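Local structure of HD superfamily hydrolase (Clostridium acetobutylicum ATCC 824, 3CCG) at residues A[38-43]-A[119-124]; A[98-101]-A[105-108]. The protein probably hydrolyses bis(5'-adenosyl) tetraphosphate symmetrically to two ADP, as a metal-dependent enzyme of the HD superfamily with bound iron. One frame throughout, in Å; residues are numbered along the deposited sequence.

In the fold
Both contacts lie in the helical HD domain, whose H...HD...D residues H23, H52, D53 and D130 bind one iron ion. H86 and H112, with D53, bind a second. Contact 1 joins the 38-43 turn to the start of helix 121-132. Contact 2, nested between these segments in the chain, folds the 98-101 loop onto helix 103-110. Their centres are 14 Å apart, and they touch where L122 CD2 lies 3.7 Å from V105 N. L122 CG also packs on A108 CB. Neither contact supplies a metal ligand. The side chain of L122 is about 10 Å from that of H52, and that of V105 is about 8 Å from the same histidine side chain.

Contact 1: A[38-43]-A[119-124]; sequences YNEDTE and MSLLEK
L121 and E40 carry most of this contact, with Y38 and L122 beside them. The L121 branches divide the work. CD1 packs 3.9 Å from Y38 CB, while CD2 comes within 3.5 Å of Y38 O and also meets E40 CB. The E40 and L121 side chains run antiparallel alongside one another. E40 leaves the backbone extended, with CG opposite the backbone N (chi1 -180°), then bends at chi2 (54°). The bend brings the carboxylate over the next peptide, where OE2 accepts from D41 N at 2.8 Å. That bond arrives on the anti side, 34° out of the carboxylate plane. The other oxygen, OE1, faces the helix start. A water donates to E40 OE1 at 2.7 Å and accepts from L122 N at 3.0 Å, so it bridges the carboxylate to an amide of the first helical turn. L122 lies across E40, with CD1 4.1 Å from E40 CG. S120 and E123 close this helix end as a capping box: E123 N donates to S120 OG, and S120 N reaches E123 OE2 from above the carboxylate plane. The contact joins the turn between helices 5-38 and 42-51 to the start of helix 121-132. Y38 and L121 also touch L152 of helix 152-170, and L122 packs against helices 42-51 and 103-110.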
loop_
_atom_site.group_PDB
_atom_site.type_symbol
_atom_site.label_atom_id
_atom_site.label_comp_id
_atom_site.label_asym_id
_atom_site.label_seq_id
_atom_site.Cartn_x
_atom_site.Cartn_y
_atom_site.Cartn_z
ATOM N N TYR A 38 -21.356 15.245 14.173
ATOM C CA TYR A 38 -21.164 15.501 12.757
ATOM C C TYR A 38 -22.439 15.584 11.919
ATOM O O TYR A 38 -22.411 15.673 10.702
ATOM C CB TYR A 38 -20.169 14.450 12.173
ATOM C CG TYR A 38 -18.753 14.622 12.703
ATOM C CD1 TYR A 38 -17.909 15.616 12.193
ATOM C CD2 TYR A 38 -18.231 13.777 13.676
ATOM C CE1 TYR A 38 -16.646 15.787 12.678
ATOM C CE2 TYR A 38 -16.931 13.958 14.179
ATOM C CZ TYR A 38 -16.149 14.979 13.658
ATOM O OH TYR A 38 -14.874 15.138 14.125
ATOM N N ASN A 39 -23.591 15.536 12.578
ATOM C CA ASN A 39 -24.873 15.646 11.884
ATOM C C ASN A 39 -25.202 14.462 10.953
ATOM O O ASN A 39 -25.819 14.605 9.895
ATOM C CB ASN A 39 -24.937 16.978 11.114
ATOM C CG ASN A 39 -26.353 17.345 10.685
ATOM O OD1 ASN A 39 -27.328 16.949 11.318
ATOM N ND2 ASN A 39 -26.468 18.115 9.609
ATOM N N GLU A 40 -24.785 13.268 11.364
ATOM C CA GLU A 40 -25.121 12.079 10.624
ATOM C C GLU A 40 -26.428 11.521 11.271
ATOM O O GLU A 40 -26.747 11.773 12.447
ATOM C CB GLU A 40 -23.977 11.046 10.646
ATOM C CG GLU A 40 -24.236 9.763 9.893
ATOM C CD GLU A 40 -24.631 10.028 8.471
ATOM O OE1 GLU A 40 -23.760 10.375 7.631
ATOM O OE2 GLU A 40 -25.846 9.960 8.161
ATOM N N ASP A 41 -27.162 10.786 10.466
ATOM C CA ASP A 41 -28.401 10.134 10.918
ATOM C C ASP A 41 -28.139 9.232 12.102
ATOM O O ASP A 41 -27.308 8.306 12.017
ATOM C CB ASP A 41 -29.091 9.387 9.786
ATOM C CG ASP A 41 -30.400 8.811 10.193
ATOM O OD1 ASP A 41 -30.431 7.740 10.760
ATOM O OD2 ASP A 41 -31.418 9.488 10.005
ATOM N N THR A 42 -28.841 9.417 13.208
ATOM C CA THR A 42 -28.484 8.655 14.389
ATOM C C THR A 42 -28.856 7.179 14.294
ATOM O O THR A 42 -28.146 6.350 14.867
ATOM C CB THR A 42 -29.050 9.297 15.730
ATOM O OG1 THR A 42 -30.395 9.006 15.846
ATOM C CG2 THR A 42 -28.960 10.776 15.781
ATOM N N GLU A 43 -29.932 6.865 13.600
ATOM C CA GLU A 43 -30.365 5.472 13.514
ATOM C C GLU A 43 -29.459 4.701 12.541
ATOM O O GLU A 43 -29.171 3.541 12.778
ATOM C CB GLU A 43 -31.848 5.343 13.155
ATOM C CG GLU A 43 -32.423 3.990 13.570
ATOM C CD GLU A 43 -32.466 3.706 15.101
ATOM O OE1 GLU A 43 -32.152 4.603 15.937
ATOM O OE2 GLU A 43 -32.834 2.554 15.461
HETATM N N MSE A 119 -14.788 7.540 1.496
HETATM C CA MSE A 119 -15.736 7.051 2.499
HETATM C C MSE A 119 -16.815 8.107 2.773
HETATM O O MSE A 119 -16.581 9.293 2.817
HETATM C CB MSE A 119 -14.992 6.730 3.817
HETATM C CG MSE A 119 -13.998 5.545 3.710
HETATM SE SE MSE A 119 -12.755 5.358 5.026
HETATM C CE MSE A 119 -13.766 4.590 6.442
ATOM N N SER A 120 -18.019 7.609 3.001
ATOM C CA SER A 120 -19.065 8.473 3.483
ATOM C C SER A 120 -18.779 8.834 4.940
ATOM O O SER A 120 -18.011 8.180 5.655
ATOM C CB SER A 120 -20.420 7.769 3.367
ATOM O OG SER A 120 -20.559 6.798 4.408
ATOM N N LEU A 121 -19.487 9.855 5.410
ATOM C CA LEU A 121 -19.411 10.248 6.776
ATOM C C LEU A 121 -19.750 9.040 7.683
ATOM O O LEU A 121 -19.041 8.809 8.670
ATOM C CB LEU A 121 -20.357 11.428 7.018
ATOM C CG LEU A 121 -20.457 11.849 8.470
ATOM C CD1 LEU A 121 -19.110 12.192 9.127
ATOM C CD2 LEU A 121 -21.479 12.998 8.593
ATOM N N LEU A 122 -20.789 8.266 7.335
ATOM C CA LEU A 122 -21.180 7.097 8.167
ATOM C C LEU A 122 -20.047 6.055 8.173
ATOM O O LEU A 122 -19.706 5.524 9.216
ATOM C CB LEU A 122 -22.476 6.490 7.700
ATOM C CG LEU A 122 -22.972 5.265 8.496
ATOM C CD1 LEU A 122 -23.331 5.740 9.953
ATOM C CD2 LEU A 122 -24.132 4.600 7.738
ATOM N N GLU A 123 -19.468 5.794 7.007
ATOM C CA GLU A 123 -18.365 4.840 6.937
ATOM C C GLU A 123 -17.213 5.257 7.856
ATOM O O GLU A 123 -16.638 4.440 8.576
ATOM C CB GLU A 123 -17.838 4.739 5.513
ATOM C CG GLU A 123 -18.681 4.021 4.539
ATOM C CD GLU A 123 -18.132 4.088 3.131
ATOM O OE1 GLU A 123 -17.044 3.491 2.932
ATOM O OE2 GLU A 123 -18.733 4.753 2.256
ATOM N N LYS A 124 -16.880 6.564 7.860
ATOM C CA LYS A 124 -15.822 7.069 8.688
ATOM C C LYS A 124 -16.121 6.886 10.204
ATOM O O LYS A 124 -15.279 6.535 10.997
ATOM C CB LYS A 124 -15.496 8.523 8.395
ATOM C CG LYS A 124 -15.081 8.771 6.964
ATOM C CD LYS A 124 -14.769 10.241 6.724
ATOM C CE LYS A 124 -14.295 10.462 5.293
ATOM N NZ LYS A 124 -14.131 11.933 4.982
HETATM O O HOH W 1 -22.955 9.056 5.416
#

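Contact 2: A[98-101]-A[105-108]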
loop_
_atom_site.group_PDB
_atom_site.type_symbol
_atom_site.label_atom_id
_atom_site.label_comp_id
_atom_site.label_asym_id
_atom_site.label_seq_id
_atom_site.Cartn_x
_atom_site.Cartn_y
_atom_site.Cartn_z
ATOM N N ILE A 98 -30.371 -10.284 8.282
ATOM C CA ILE A 98 -31.012 -9.289 9.160
ATOM C C ILE A 98 -32.031 -8.431 8.396
ATOM O O ILE A 98 -32.960 -7.907 9.025
ATOM C CB ILE A 98 -29.958 -8.435 9.903
ATOM C CG1 ILE A 98 -29.011 -9.341 10.707
ATOM C CG2 ILE A 98 -30.651 -7.406 10.804
ATOM C CD1 ILE A 98 -27.816 -8.594 11.362
ATOM N N GLY A 99 -31.880 -8.331 7.091
ATOM C CA GLY A 99 -32.784 -7.536 6.274
ATOM C C GLY A 99 -32.527 -6.057 6.190
ATOM O O GLY A 99 -33.467 -5.274 5.956
ATOM N N ILE A 100 -31.288 -5.635 6.411
ATOM C CA ILE A 100 -30.870 -4.258 6.294
ATOM C C ILE A 100 -30.578 -3.924 4.841
ATOM O O ILE A 100 -29.734 -4.530 4.202
ATOM C CB ILE A 100 -29.591 -3.952 7.150
ATOM C CG1 ILE A 100 -29.948 -4.136 8.615
ATOM C CG2 ILE A 100 -29.041 -2.580 6.824
ATOM C CD1 ILE A 100 -28.725 -4.315 9.569
ATOM N N ASP A 101 -31.297 -2.950 4.269
ATOM C CA ASP A 101 -31.104 -2.567 2.880
ATOM C C ASP A 101 -30.392 -1.250 2.616
ATOM O O ASP A 101 -29.983 -1.001 1.461
ATOM C CB ASP A 101 -32.479 -2.477 2.193
ATOM C CG ASP A 101 -33.126 -3.794 2.077
ATOM O OD1 ASP A 101 -32.397 -4.790 1.828
ATOM O OD2 ASP A 101 -34.378 -3.821 2.220
ATOM N N VAL A 105 -25.364 2.162 5.288
ATOM C CA VAL A 105 -25.123 1.220 6.412
ATOM C C VAL A 105 -24.347 0.030 5.921
ATOM O O VAL A 105 -23.367 -0.372 6.559
ATOM C CB VAL A 105 -26.420 0.780 7.045
ATOM C CG1 VAL A 105 -26.274 -0.400 8.032
ATOM C CG2 VAL A 105 -27.101 1.971 7.738
ATOM N N LEU A 106 -24.751 -0.561 4.815
ATOM C CA LEU A 106 -24.047 -1.749 4.332
ATOM C C LEU A 106 -22.575 -1.405 4.003
ATOM O O LEU A 106 -21.671 -2.201 4.310
ATOM C CB LEU A 106 -24.786 -2.341 3.130
ATOM C CG LEU A 106 -26.162 -2.881 3.445
ATOM C CD1 LEU A 106 -26.843 -3.293 2.106
ATOM C CD2 LEU A 106 -26.122 -4.034 4.453
ATOM N N ASN A 107 -22.326 -0.273 3.344
ATOM C CA ASN A 107 -20.949 0.126 3.069
ATOM C C ASN A 107 -20.130 0.313 4.375
ATOM O O ASN A 107 -18.947 -0.069 4.469
ATOM C CB ASN A 107 -20.859 1.437 2.270
ATOM C CG ASN A 107 -21.244 1.249 0.821
ATOM O OD1 ASN A 107 -21.129 0.153 0.275
ATOM N ND2 ASN A 107 -21.736 2.332 0.190
ATOM N N ALA A 108 -20.734 0.954 5.372
ATOM C CA ALA A 108 -20.053 1.217 6.625
ATOM C C ALA A 108 -19.622 -0.114 7.277
ATOM O O ALA A 108 -18.557 -0.212 7.849
ATOM C CB ALA A 108 -20.950 2.013 7.538
#
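A helix-loop-helix turn of the HD domain folds back here on its own second helix. Residues 99-101 follow helix 87-98, and I100 meets V105 and L106 in the first turns of helix 103-110. G99, with positive phi (83°), ends the first helix. The contact is apolar and mostly buried. I100 points toward the helix and works through its CG2 branch, which sits opposite the backbone N. This methyl lies 3.7 Å from V105 CG1 and 4.0 Å from L106 CD2. The I100 side chain is set nearly perpendicular to that of V105, whereas it and L106 lie side by side, pointing opposite ways. V105 directs CG1 at I100 because that methyl stands opposite its own backbone N (chi1 169°). I100 also packs on I47 and V51 of helix 42-51, and V105 on A48, so the turn packs on helix 42-51, which runs just before the iron ligands H52 and D53. L106 reaches back to A94 and K95 of helix 87-98. The D101 CB points away from helix 103-110, and its carboxylate forms a salt bridge with K95. L106 CD1 lies 3.9 Å from D101 O. I100 O is buried without a polar partner in the model, and its nearest neighbour across the contact is L106 CD2 at 3.7 Å.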